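Local coordinates for protein esterase (PDB 5EGN) that degrades N-acyl homoserine lactones, the quorum-sensing signals of bacteria, as an alpha/beta hydrolase that probably opens their lactone ring, at residues L114-G119 with H242-E247; E18-V23 with Q44-I49; K10-S15 with H56-K61; D137-F142 with H168-S173. The protein carries 2 engineered substitutions. All blocks are in the same frame, centred on the assembly; numbering follows the deposited sequence.

Contact 1 of 4, residues L114-G119 with H242-E247; sequences LILSSG and HFYQLE
Leu116, the last residue of strand 110-116, meets the start of helix 244-247 with its two methyl groups. CD1 of Leu116 comes to 3.6 Å from CB of Tyr244, at the edge of the tyrosine ring and near its plane, and the two side chains cross at about a right angle. The other methyl, CD2 of Leu116, lies 3.5 Å from OE1 of Gln245. A bend in the glutamine at chi2 (-88°) turns its CD back to the leucine, while NE2 is bonded to Asn92.

The imidazole packs on the next residue of the strand end. ND1 of His242 is 3.5 Å from CB of Ser117, and CE1 of His242 approaches the carbonyl O of Ser117 obliquely at 3.2 Å. ND1 is itself hydrogen-bonded to OD2 of Asp214, and the ring also touches Ser93. An alanine in place of His242 would probably leave Asp214 without this mate and open a gap beside Ser93 and the Ser117 carbonyl.

A water adds a polar link, lying 2.7 Å from OG of Ser117 and accepting a weak bond from N of Tyr244 (3.2 Å). ND2 of Asn92 makes a second bridge, to O of Leu116 and, weakly, O of His242. A histidine following the last strand, bonded to an acid and touching the serine of a GxSxG elbow, is consistent with the catalytic triad of the alpha/beta hydrolase fold.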
loop_
_atom_site.group_PDB
_atom_site.type_symbol
_atom_site.label_atom_id
_atom_site.label_comp_id
_atom_site.label_asym_id
_atom_site.label_seq_id
_atom_site.Cartn_x
_atom_site.Cartn_y
_atom_site.Cartn_z
ATOM N N LEU A 114 6.915 19.027 3.358
ATOM C CA LEU A 114 7.907 18.306 2.572
ATOM C C LEU A 114 7.359 18.162 1.158
ATOM O O LEU A 114 6.458 17.364 0.909
ATOM C CB LEU A 114 8.234 16.936 3.179
ATOM C CG LEU A 114 9.531 16.271 2.685
ATOM C CD1 LEU A 114 10.060 15.276 3.703
ATOM C CD2 LEU A 114 9.355 15.586 1.335
ATOM N N ILE A 115 7.904 18.950 0.238
ATOM C CA ILE A 115 7.494 18.904 -1.159
ATOM C C ILE A 115 8.381 17.942 -1.940
ATOM O O ILE A 115 9.571 18.200 -2.123
ATOM C CB ILE A 115 7.560 20.297 -1.810
ATOM C CG1 ILE A 115 6.893 21.334 -0.913
ATOM C CG2 ILE A 115 6.879 20.283 -3.168
ATOM C CD1 ILE A 115 5.395 21.190 -0.854
ATOM N N LEU A 116 7.806 16.832 -2.393
ATOM C CA LEU A 116 8.569 15.843 -3.148
ATOM C C LEU A 116 8.221 15.850 -4.631
ATOM O O LEU A 116 7.090 15.546 -5.011
ATOM C CB LEU A 116 8.344 14.438 -2.589
ATOM C CG LEU A 116 9.123 13.356 -3.341
ATOM C CD1 LEU A 116 10.597 13.415 -2.980
ATOM C CD2 LEU A 116 8.552 11.972 -3.079
ATOM N N SER A 117 9.208 16.195 -5.453
ATOM C CA SER A 117 9.093 16.135 -6.909
ATOM C C SER A 117 7.865 16.866 -7.440
ATOM O O SER A 117 6.993 16.258 -8.056
ATOM C CB SER A 117 9.066 14.677 -7.374
ATOM O OG SER A 117 10.204 13.971 -6.909
ATOM N N SER A 118 7.801 18.172 -7.207
ATOM C CA SER A 118 6.663 18.960 -7.663
ATOM C C SER A 118 7.111 20.230 -8.375
ATOM O O SER A 118 8.301 20.436 -8.615
ATOM C CB SER A 118 5.751 19.313 -6.488
ATOM O OG SER A 118 4.513 19.828 -6.944
ATOM N N GLY A 119 6.145 21.080 -8.710
ATOM C CA GLY A 119 6.414 22.316 -9.419
ATOM C C GLY A 119 5.146 23.123 -9.620
ATOM O O GLY A 119 4.082 22.755 -9.121
ATOM N N HIS A 242 10.920 10.252 -9.821
ATOM C CA HIS A 242 9.732 10.940 -9.317
ATOM C C HIS A 242 9.255 10.399 -7.974
ATOM O O HIS A 242 8.525 11.073 -7.250
ATOM C CB HIS A 242 8.594 10.836 -10.340
ATOM C CG HIS A 242 7.593 11.946 -10.257
ATOM N ND1 HIS A 242 7.941 13.273 -10.404
ATOM C CD2 HIS A 242 6.254 11.929 -10.064
ATOM C CE1 HIS A 242 6.861 14.024 -10.295
ATOM N NE2 HIS A 242 5.823 13.232 -10.089
ATOM N N PHE A 243 9.672 9.184 -7.637
ATOM C CA PHE A 243 9.122 8.508 -6.468
ATOM C C PHE A 243 10.185 8.105 -5.452
ATOM O O PHE A 243 10.465 6.922 -5.272
ATOM C CB PHE A 243 8.329 7.279 -6.911
ATOM C CG PHE A 243 7.416 7.538 -8.074
ATOM C CD1 PHE A 243 6.178 8.130 -7.885
ATOM C CD2 PHE A 243 7.797 7.193 -9.361
ATOM C CE1 PHE A 243 5.338 8.371 -8.956
ATOM C CE2 PHE A 243 6.962 7.429 -10.435
ATOM C CZ PHE A 243 5.732 8.021 -10.233
ATOM N N TYR A 244 10.760 9.099 -4.781
ATOM C CA TYR A 244 11.771 8.871 -3.754
ATOM C C TYR A 244 11.261 7.950 -2.645
ATOM O O TYR A 244 12.017 7.143 -2.102
ATOM C CB TYR A 244 12.222 10.209 -3.159
ATOM C CG TYR A 244 13.474 10.144 -2.309
ATOM C CD1 TYR A 244 14.361 9.080 -2.412
ATOM C CD2 TYR A 244 13.766 11.151 -1.397
ATOM C CE1 TYR A 244 15.502 9.022 -1.634
ATOM C CE2 TYR A 244 14.903 11.102 -0.616
ATOM C CZ TYR A 244 15.767 10.037 -0.737
ATOM O OH TYR A 244 16.902 9.987 0.040
ATOM N N GLN A 245 9.977 8.062 -2.319
ATOM C CA GLN A 245 9.406 7.287 -1.222
ATOM C C GLN A 245 9.296 5.804 -1.572
ATOM O O GLN A 245 9.127 4.963 -0.690
ATOM C CB GLN A 245 8.031 7.836 -0.825
ATOM C CG GLN A 245 6.890 7.444 -1.750
ATOM C CD GLN A 245 6.716 8.402 -2.910
ATOM O OE1 GLN A 245 7.656 8.668 -3.657
ATOM N NE2 GLN A 245 5.509 8.934 -3.061
ATOM N N LEU A 246 9.398 5.487 -2.859
ATOM C CA LEU A 246 9.355 4.098 -3.308
ATOM C C LEU A 246 10.716 3.609 -3.797
ATOM O O LEU A 246 11.066 2.442 -3.613
ATOM C CB LEU A 246 8.317 3.922 -4.418
ATOM C CG LEU A 246 6.861 3.765 -3.982
ATOM C CD1 LEU A 246 5.978 3.484 -5.187
ATOM C CD2 LEU A 246 6.732 2.657 -2.949
ATOM N N GLU A 247 11.476 4.499 -4.425
ATOM C CA GLU A 247 12.773 4.136 -4.991
ATOM C C GLU A 247 13.810 3.878 -3.898
ATOM O O GLU A 247 14.556 2.899 -3.960
ATOM C CB GLU A 247 13.258 5.227 -5.948
ATOM C CG GLU A 247 12.386 5.368 -7.194
ATOM C CD GLU A 247 12.919 6.396 -8.172
ATOM O OE1 GLU A 247 12.193 7.370 -8.463
ATOM O OE2 GLU A 247 14.056 6.223 -8.660
HETATM O O HOH W 1 11.607 11.699 -6.399
#

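Contact 2 of 4, residues E18-V23 with Q44-I49; sequences EGVPIV and QTNHVI
Ile22 and Val48 pair as parallel neighbours, as do Val23 and Ile49, where the strands of a beta-alpha-beta unit (strand 21-25, helix 36-39, strand 47-51) lie side by side in the central sheet. The short segments 21-23 and 47-49 run at 19° to each other.

Backbone bonds pass in both directions. N of Ile22 donates to O of His47 (2.9 Å), and N of Ile49 donates to O of Ile22 (2.9 Å). Nearer the loop end, N of His47 makes a weak bond to O of Val20. A water adds a link there, accepting from N of Val20 and donating to O of Thr45. The backbone angles of Gly19 (phi 128°) by themselves call for glycine.

Apolar contacts gather on the face of Pro21, Val23 and Ile49. CD1 of Ile49 sits 3.9 Å from CG2 of Val23 and also reaches CB of Pro21; helix 68-81 covers this face through Leu79 and Val78. Elsewhere, the CD1 methyl of Ile22 lies against the amide of Asn46, 3.5 Å from its CG. NE2 of His47 is hydrogen-bonded to OG of Ser15 on strand 9-16.

The amide of Asn46 is held at both ends. OG1 of Thr45 donates to OD1 of Asn46 (2.7 Å), and ND2 of Asn46 donates to O of Val20 (2.8 Å), with that oxygen only 2° out of the amide plane.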
loop_
_atom_site.group_PDB
_atom_site.type_symbol
_atom_site.label_atom_id
_atom_site.label_comp_id
_atom_site.label_asym_id
_atom_site.label_seq_id
_atom_site.Cartn_x
_atom_site.Cartn_y
_atom_site.Cartn_z
ATOM N N GLU A 18 -0.856 8.442 16.977
ATOM C CA GLU A 18 -1.152 9.670 17.713
ATOM C C GLU A 18 0.073 10.579 17.848
ATOM O O GLU A 18 1.210 10.105 17.844
ATOM C CB GLU A 18 -1.696 9.337 19.104
ATOM C CG GLU A 18 -3.072 8.695 19.109
ATOM C CD GLU A 18 -3.534 8.337 20.505
ATOM O OE1 GLU A 18 -2.802 7.607 21.204
ATOM O OE2 GLU A 18 -4.625 8.792 20.906
ATOM N N GLY A 19 -0.166 11.882 17.972
ATOM C CA GLY A 19 0.910 12.846 18.133
ATOM C C GLY A 19 0.840 13.994 17.143
ATOM O O GLY A 19 -0.244 14.461 16.794
ATOM N N VAL A 20 2.005 14.458 16.701
ATOM C CA VAL A 20 2.083 15.502 15.685
ATOM C C VAL A 20 1.651 14.938 14.337
ATOM O O VAL A 20 2.248 13.986 13.841
ATOM C CB VAL A 20 3.507 16.083 15.578
ATOM C CG1 VAL A 20 3.591 17.094 14.447
ATOM C CG2 VAL A 20 3.923 16.711 16.898
ATOM N N PRO A 21 0.602 15.523 13.744
ATOM C CA PRO A 21 -0.012 14.995 12.520
ATOM C C PRO A 21 0.866 15.129 11.278
ATOM O O PRO A 21 1.483 16.173 11.061
ATOM C CB PRO A 21 -1.282 15.847 12.367
ATOM C CG PRO A 21 -1.494 16.491 13.705
ATOM C CD PRO A 21 -0.125 16.694 14.258
ATOM N N ILE A 22 0.914 14.071 10.474
ATOM C CA ILE A 22 1.593 14.109 9.182
ATOM C C ILE A 22 0.626 13.708 8.073
ATOM O O ILE A 22 0.075 12.609 8.094
ATOM C CB ILE A 22 2.818 13.173 9.137
ATOM C CG1 ILE A 22 3.808 13.514 10.251
ATOM C CG2 ILE A 22 3.496 13.250 7.775
ATOM C CD1 ILE A 22 5.013 12.599 10.289
ATOM N N VAL A 23 0.422 14.592 7.104
ATOM C CA VAL A 23 -0.524 14.309 6.032
ATOM C C VAL A 23 0.172 13.943 4.721
ATOM O O VAL A 23 0.918 14.744 4.156
ATOM C CB VAL A 23 -1.461 15.502 5.786
ATOM C CG1 VAL A 23 -2.388 15.210 4.623
ATOM C CG2 VAL A 23 -2.266 15.805 7.043
ATOM N N GLN A 44 4.159 5.201 14.324
ATOM C CA GLN A 44 4.694 4.844 15.632
ATOM C C GLN A 44 4.976 6.087 16.469
ATOM O O GLN A 44 4.907 6.049 17.696
ATOM C CB GLN A 44 5.973 4.016 15.486
ATOM C CG GLN A 44 5.807 2.720 14.712
ATOM C CD GLN A 44 7.082 1.902 14.673
ATOM O OE1 GLN A 44 7.648 1.662 13.607
ATOM N NE2 GLN A 44 7.542 1.470 15.841
ATOM N N THR A 45 5.290 7.189 15.795
ATOM C CA THR A 45 5.665 8.422 16.478
ATOM C C THR A 45 4.706 9.570 16.185
ATOM O O THR A 45 4.713 10.582 16.883
ATOM C CB THR A 45 7.086 8.867 16.088
ATOM O OG1 THR A 45 7.190 8.943 14.661
ATOM C CG2 THR A 45 8.116 7.881 16.612
ATOM N N ASN A 46 3.885 9.415 15.152
ATOM C CA ASN A 46 3.014 10.499 14.718
ATOM C C ASN A 46 1.587 10.069 14.411
ATOM O O ASN A 46 1.287 8.880 14.318
ATOM C CB ASN A 46 3.603 11.177 13.477
ATOM C CG ASN A 46 4.936 11.836 13.752
ATOM O OD1 ASN A 46 5.981 11.189 13.711
ATOM N ND2 ASN A 46 4.907 13.135 14.029
ATOM N N HIS A 47 0.716 11.060 14.259
ATOM C CA HIS A 47 -0.642 10.844 13.781
ATOM C C HIS A 47 -0.643 10.912 12.257
ATOM O O HIS A 47 -0.746 11.994 11.675
ATOM C CB HIS A 47 -1.594 11.886 14.377
ATOM C CG HIS A 47 -3.021 11.714 13.962
ATOM N ND1 HIS A 47 -4.002 12.631 14.283
ATOM C CD2 HIS A 47 -3.639 10.739 13.256
ATOM C CE1 HIS A 47 -5.158 12.226 13.793
ATOM N NE2 HIS A 47 -4.966 11.080 13.163
ATOM N N VAL A 48 -0.516 9.758 11.610
ATOM C CA VAL A 48 -0.435 9.719 10.157
ATOM C C VAL A 48 -1.817 9.706 9.514
ATOM O O VAL A 48 -2.723 8.973 9.927
ATOM C CB VAL A 48 0.383 8.503 9.656
ATOM C CG1 VAL A 48 1.815 8.594 10.147
ATOM C CG2 VAL A 48 -0.248 7.194 10.089
ATOM N N ILE A 49 -1.951 10.555 8.502
ATOM C CA ILE A 49 -3.174 10.726 7.736
ATOM C C ILE A 49 -2.829 10.629 6.262
ATOM O O ILE A 49 -2.128 11.483 5.746
ATOM C CB ILE A 49 -3.830 12.095 8.012
ATOM C CG1 ILE A 49 -4.065 12.290 9.513
ATOM C CG2 ILE A 49 -5.114 12.254 7.205
ATOM C CD1 ILE A 49 -3.954 13.736 9.953
HETATM O O HOH W 2 4.219 13.273 17.349
#

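Contact 3 of 4, residues K10-S15 with H56-K61; sequences KIYYDS and HGRSDK
Lys10 and Asp60 grip each other through both backbone and side chain. N of Asp60 donates to O of Lys10 (2.8 Å), and N of Lys10 answers with a nearly straight bond to OD2 of Asp60 (3.0 Å), arriving from above the carboxylate plane. The closely packed part lies further along the strand. OG of Ser59 accepts from N of Tyr12 (2.7 Å) while also bonding the carbonyl of Asp52, and CD of Arg58 sits over one face of the Tyr12 ring, 3.9 Å from its centroid, as a CH-pi contact.

The outer side is looser. Exposed Lys10, its chain bent at chi4 (68°), brings NZ to the syn lone pair of OD2 of Asp60 in a 2.9 Å salt bridge. OD2 therefore takes two N-H bonds, which probably stabilises its negative charge. The guanidinium of Arg58 pairs with Asp14 of the second subunit; the Asp14 of its own chain is near in charge alone.

The loop 56-61 thus rests on strand 9-16 through Arg58, Ser59 and Asp60. The neighbours of this strand in the sheet are strands 3-6 and 47-51, while Ile11, on its other side, packs against helix 68-81.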
loop_
_atom_site.group_PDB
_atom_site.type_symbol
_atom_site.label_atom_id
_atom_site.label_comp_id
_atom_site.label_asym_id
_atom_site.label_seq_id
_atom_site.Cartn_x
_atom_site.Cartn_y
_atom_site.Cartn_z
ATOM N N LYS A 10 -17.261 12.251 -1.613
ATOM C CA LYS A 10 -16.610 11.442 -0.586
ATOM C C LYS A 10 -15.105 11.337 -0.808
ATOM O O LYS A 10 -14.650 10.877 -1.854
ATOM C CB LYS A 10 -17.208 10.033 -0.537
ATOM C CG LYS A 10 -18.723 9.975 -0.549
ATOM C CD LYS A 10 -19.205 8.537 -0.451
ATOM C CE LYS A 10 -20.551 8.357 -1.127
ATOM N NZ LYS A 10 -20.440 8.529 -2.602
ATOM N N ILE A 11 -14.345 11.763 0.192
ATOM C CA ILE A 11 -12.900 11.625 0.198
ATOM C C ILE A 11 -12.491 10.522 1.162
ATOM O O ILE A 11 -12.807 10.585 2.353
ATOM C CB ILE A 11 -12.207 12.936 0.605
ATOM C CG1 ILE A 11 -12.683 14.085 -0.283
ATOM C CG2 ILE A 11 -10.697 12.787 0.534
ATOM C CD1 ILE A 11 -12.451 13.846 -1.754
ATOM N N TYR A 12 -11.801 9.508 0.648
ATOM C CA TYR A 12 -11.306 8.439 1.500
ATOM C C TYR A 12 -9.976 8.828 2.129
ATOM O O TYR A 12 -9.148 9.489 1.502
ATOM C CB TYR A 12 -11.148 7.131 0.719
ATOM C CG TYR A 12 -10.772 5.963 1.603
ATOM C CD1 TYR A 12 -11.750 5.207 2.235
ATOM C CD2 TYR A 12 -9.440 5.626 1.820
ATOM C CE1 TYR A 12 -11.415 4.148 3.051
ATOM C CE2 TYR A 12 -9.097 4.569 2.636
ATOM C CZ TYR A 12 -10.090 3.832 3.247
ATOM O OH TYR A 12 -9.760 2.777 4.059
ATOM N N TYR A 13 -9.778 8.406 3.370
ATOM C CA TYR A 13 -8.535 8.671 4.077
ATOM C C TYR A 13 -8.256 7.554 5.067
ATOM O O TYR A 13 -9.175 6.867 5.505
ATOM C CB TYR A 13 -8.606 10.013 4.807
ATOM C CG TYR A 13 -9.545 10.015 5.995
ATOM C CD1 TYR A 13 -10.910 10.199 5.827
ATOM C CD2 TYR A 13 -9.065 9.836 7.287
ATOM C CE1 TYR A 13 -11.771 10.199 6.910
ATOM C CE2 TYR A 13 -9.919 9.835 8.375
ATOM C CZ TYR A 13 -11.270 10.019 8.178
ATOM O OH TYR A 13 -12.128 10.022 9.254
ATOM N N ASP A 14 -6.993 7.368 5.425
ATOM C CA ASP A 14 -6.666 6.473 6.527
ATOM C C ASP A 14 -5.924 7.239 7.613
ATOM O O ASP A 14 -5.161 8.163 7.324
ATOM C CB ASP A 14 -5.839 5.279 6.048
ATOM C CG ASP A 14 -6.682 4.221 5.360
ATOM O OD1 ASP A 14 -7.839 4.003 5.782
ATOM O OD2 ASP A 14 -6.184 3.604 4.396
ATOM N N SER A 15 -6.161 6.856 8.862
ATOM C CA SER A 15 -5.546 7.524 10.001
ATOM C C SER A 15 -5.032 6.528 11.038
ATOM O O SER A 15 -5.807 5.751 11.597
ATOM C CB SER A 15 -6.544 8.486 10.650
ATOM O OG SER A 15 -6.045 9.003 11.872
ATOM N N HIS A 56 -9.443 9.722 -7.544
ATOM C CA HIS A 56 -8.397 8.724 -7.361
ATOM C C HIS A 56 -8.794 7.649 -6.360
ATOM O O HIS A 56 -9.454 7.929 -5.359
ATOM C CB HIS A 56 -7.096 9.386 -6.900
ATOM C CG HIS A 56 -6.527 10.358 -7.885
ATOM N ND1 HIS A 56 -7.018 11.636 -8.036
ATOM C CD2 HIS A 56 -5.508 10.238 -8.768
ATOM C CE1 HIS A 56 -6.325 12.264 -8.970
ATOM N NE2 HIS A 56 -5.404 11.437 -9.430
ATOM N N GLY A 57 -8.381 6.418 -6.648
ATOM C CA GLY A 57 -8.512 5.305 -5.725
ATOM C C GLY A 57 -9.897 5.043 -5.170
ATOM O O GLY A 57 -10.812 4.661 -5.900
ATOM N N ARG A 58 -10.046 5.255 -3.868
ATOM C CA ARG A 58 -11.262 4.883 -3.157
ATOM C C ARG A 58 -12.204 6.063 -2.943
ATOM O O ARG A 58 -13.305 5.901 -2.419
ATOM C CB ARG A 58 -10.896 4.260 -1.813
ATOM C CG ARG A 58 -9.970 3.068 -1.933
ATOM C CD ARG A 58 -9.351 2.727 -0.595
ATOM N NE ARG A 58 -8.103 3.444 -0.361
ATOM C CZ ARG A 58 -6.947 2.849 -0.094
ATOM N NH1 ARG A 58 -6.883 1.528 -0.023
ATOM N NH2 ARG A 58 -5.854 3.573 0.107
ATOM N N SER A 59 -11.762 7.249 -3.344
ATOM C CA SER A 59 -12.581 8.448 -3.218
ATOM C C SER A 59 -13.556 8.567 -4.379
ATOM O O SER A 59 -13.401 7.895 -5.400
ATOM C CB SER A 59 -11.703 9.698 -3.138
ATOM O OG SER A 59 -10.985 9.741 -1.918
ATOM N N ASP A 60 -14.563 9.419 -4.213
ATOM C CA ASP A 60 -15.508 9.698 -5.284
ATOM C C ASP A 60 -14.788 10.292 -6.483
ATOM O O ASP A 60 -13.746 10.933 -6.340
ATOM C CB ASP A 60 -16.609 10.649 -4.813
ATOM C CG ASP A 60 -17.761 9.923 -4.152
ATOM O OD1 ASP A 60 -17.752 8.675 -4.140
ATOM O OD2 ASP A 60 -18.686 10.603 -3.662
ATOM N N LYS A 61 -15.344 10.070 -7.668
ATOM C CA LYS A 61 -14.729 10.556 -8.892
ATOM C C LYS A 61 -15.740 11.322 -9.740
ATOM O O LYS A 61 -16.211 10.815 -10.758
ATOM C CB LYS A 61 -14.136 9.387 -9.678
ATOM C CG LYS A 61 -13.269 8.478 -8.821
ATOM C CD LYS A 61 -12.802 7.247 -9.558
ATOM C CE LYS A 61 -11.898 6.410 -8.674
ATOM N NZ LYS A 61 -12.599 5.992 -7.428
HETATM O O HOH W 3 -21.244 10.807 -3.154
#

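Contact 4 of 4, residues D137-F142 with H168-S173; sequences DYIGAF and HFSVPS
Ile139, in the first turn of helix 138-146, has its CA 7.2 Å from that of Ser170, the nearest CA pair between 137-142 and 168-173, the second of which follows helix 159-168. Tyr138, Ile139 and Phe142, at positions i, i+1 and i+4, present one side of the helix chiefly to Phe169, with Ile139 also brushing Ser170.

The main pairing is between the two phenylalanines. Their rings form an offset stack, with centroids 4.2 Å apart and planes inclined at 23°, and CD2 of Phe142 lies over the face of the Phe169 ring toward its rim. CB of Phe142 covers the same ring closer to its middle, 3.9 Å from the centroid, in a CH-pi contact. Phe169 reaches this place with CG set between its backbone N and carbonyl carbon (chi1 66°). CG2 of Ile139 adds a methyl contact at CE1 of Phe169 (3.8 Å). Tyr138 runs past Phe169 in the opposite direction, its OH coming to 3.6 Å from CB of Phe169. Beyond the contact, the Tyr138 ring forms a cation-pi pair with Lys177 and meets Phe180.

An alanine at Phe169 would probably leave the Phe142 ring without its stacking partner and open a gap beside the Ile139 methyl, though the CB under the Tyr138 hydroxyl would remain.

These helices lie in the insertion between strands 110-116 and 206-211, where alpha/beta hydrolases commonly carry a cap over the active site. With no hydrogen bond across the contact, dispersion and ring stacking join its two parts, so their fit depends on shape.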
loop_
_atom_site.group_PDB
_atom_site.type_symbol
_atom_site.label_atom_id
_atom_site.label_comp_id
_atom_site.label_asym_id
_atom_site.label_seq_id
_atom_site.Cartn_x
_atom_site.Cartn_y
_atom_site.Cartn_z
ATOM N N ASP A 137 -2.776 9.736 -28.188
ATOM C CA ASP A 137 -2.737 8.426 -27.557
ATOM C C ASP A 137 -2.476 8.594 -26.068
ATOM O O ASP A 137 -1.341 8.766 -25.644
ATOM C CB ASP A 137 -1.664 7.546 -28.198
ATOM C CG ASP A 137 -1.813 6.083 -27.829
ATOM O OD1 ASP A 137 -2.679 5.759 -26.984
ATOM O OD2 ASP A 137 -1.059 5.254 -28.377
ATOM N N TYR A 138 -3.543 8.547 -25.282
ATOM C CA TYR A 138 -3.465 8.809 -23.849
ATOM C C TYR A 138 -2.517 7.861 -23.111
ATOM O O TYR A 138 -1.542 8.301 -22.494
ATOM C CB TYR A 138 -4.860 8.726 -23.229
ATOM C CG TYR A 138 -4.859 8.579 -21.724
ATOM C CD1 TYR A 138 -4.515 9.643 -20.902
ATOM C CD2 TYR A 138 -5.214 7.377 -21.124
ATOM C CE1 TYR A 138 -4.520 9.512 -19.522
ATOM C CE2 TYR A 138 -5.218 7.234 -19.748
ATOM C CZ TYR A 138 -4.872 8.305 -18.954
ATOM O OH TYR A 138 -4.882 8.168 -17.587
ATOM N N ILE A 139 -2.810 6.567 -23.178
ATOM C CA ILE A 139 -2.057 5.551 -22.448
ATOM C C ILE A 139 -0.597 5.489 -22.901
ATOM O O ILE A 139 0.317 5.360 -22.080
ATOM C CB ILE A 139 -2.719 4.171 -22.613
ATOM C CG1 ILE A 139 -4.096 4.166 -21.940
ATOM C CG2 ILE A 139 -1.848 3.070 -22.028
ATOM C CD1 ILE A 139 -4.979 3.008 -22.341
ATOM N N GLY A 140 -0.386 5.590 -24.211
ATOM C CA GLY A 140 0.950 5.576 -24.778
ATOM C C GLY A 140 1.775 6.760 -24.312
ATOM O O GLY A 140 2.903 6.596 -23.838
ATOM N N ALA A 141 1.206 7.956 -24.441
ATOM C CA ALA A 141 1.864 9.174 -23.981
ATOM C C ALA A 141 2.186 9.107 -22.491
ATOM O O ALA A 141 3.283 9.486 -22.073
ATOM C CB ALA A 141 1.000 10.390 -24.277
ATOM N N PHE A 142 1.236 8.623 -21.694
ATOM C CA PHE A 142 1.436 8.528 -20.249
ATOM C C PHE A 142 2.563 7.554 -19.914
ATOM O O PHE A 142 3.370 7.815 -19.024
ATOM C CB PHE A 142 0.146 8.098 -19.544
ATOM C CG PHE A 142 0.004 8.652 -18.147
ATOM C CD1 PHE A 142 -1.031 9.518 -17.829
ATOM C CD2 PHE A 142 0.914 8.315 -17.157
ATOM C CE1 PHE A 142 -1.157 10.028 -16.547
ATOM C CE2 PHE A 142 0.790 8.821 -15.878
ATOM C CZ PHE A 142 -0.244 9.679 -15.572
ATOM N N HIS A 168 -1.460 2.018 -12.519
ATOM C CA HIS A 168 -2.334 2.981 -11.850
ATOM C C HIS A 168 -3.296 3.713 -12.790
ATOM O O HIS A 168 -4.477 3.860 -12.475
ATOM C CB HIS A 168 -1.498 4.009 -11.085
ATOM C CG HIS A 168 -1.270 3.657 -9.648
ATOM N ND1 HIS A 168 -2.302 3.513 -8.746
ATOM C CD2 HIS A 168 -0.130 3.432 -8.953
ATOM C CE1 HIS A 168 -1.808 3.208 -7.559
ATOM N NE2 HIS A 168 -0.492 3.153 -7.658
ATOM N N PHE A 169 -2.803 4.174 -13.937
ATOM C CA PHE A 169 -3.648 4.951 -14.841
ATOM C C PHE A 169 -4.352 4.080 -15.876
ATOM O O PHE A 169 -5.168 4.573 -16.655
ATOM C CB PHE A 169 -2.833 6.044 -15.545
ATOM C CG PHE A 169 -1.782 5.522 -16.489
ATOM C CD1 PHE A 169 -2.100 5.219 -17.804
ATOM C CD2 PHE A 169 -0.472 5.371 -16.073
ATOM C CE1 PHE A 169 -1.139 4.751 -18.675
ATOM C CE2 PHE A 169 0.494 4.907 -16.944
ATOM C CZ PHE A 169 0.159 4.596 -18.245
ATOM N N SER A 170 -4.036 2.791 -15.885
ATOM C CA SER A 170 -4.666 1.863 -16.817
ATOM C C SER A 170 -5.864 1.179 -16.172
ATOM O O SER A 170 -6.618 0.469 -16.837
ATOM C CB SER A 170 -3.658 0.820 -17.301
ATOM O OG SER A 170 -2.600 1.430 -18.019
ATOM N N VAL A 171 -6.035 1.396 -14.873
ATOM C CA VAL A 171 -7.169 0.837 -14.149
ATOM C C VAL A 171 -8.221 1.914 -13.893
ATOM O O VAL A 171 -8.022 2.796 -13.057
ATOM C CB VAL A 171 -6.734 0.208 -12.811
ATOM C CG1 VAL A 171 -7.944 -0.300 -12.041
ATOM C CG2 VAL A 171 -5.744 -0.920 -13.056
ATOM N N PRO A 172 -9.347 1.845 -14.624
ATOM C CA PRO A 172 -10.435 2.824 -14.518
ATOM C C PRO A 172 -11.022 2.883 -13.113
ATOM O O PRO A 172 -11.567 3.911 -12.711
ATOM C CB PRO A 172 -11.476 2.305 -15.517
ATOM C CG PRO A 172 -10.707 1.453 -16.462
ATOM C CD PRO A 172 -9.633 0.817 -15.639
ATOM N N SER A 173 -10.909 1.781 -12.382
ATOM C CA SER A 173 -11.418 1.702 -11.021
ATOM C C SER A 173 -10.624 2.614 -10.092
ATOM O O SER A 173 -11.153 3.122 -9.106
ATOM C CB SER A 173 -11.364 0.260 -10.515
ATOM O OG SER A 173 -11.639 -0.654 -11.562
#

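From the N terminus, contact 3 opens first, on strand 9-16. Contact 2 opens and closes before contact 3 is complete, pairing 18-23 with 44-49, and contact 3 then closes at 56-61; the two touch where Ser15 meets His47, on adjacent strands. Contact 1 opens at 114-119, at the end of strand 110-116, and closes 123 residues later at 242-247. Within that span contact 4 joins 137-142 to 168-173 among the inserted helices. No two contacts cross. Contacts 1, 2 and 3 all reach the one sheet, whereas contact 4 ties helix 138-146 to the loop after helix 159-168 and meets contact 3 where Lys61 packs on Ser173. Contacts 2 and 4 lie on opposite sides of the chain's centre.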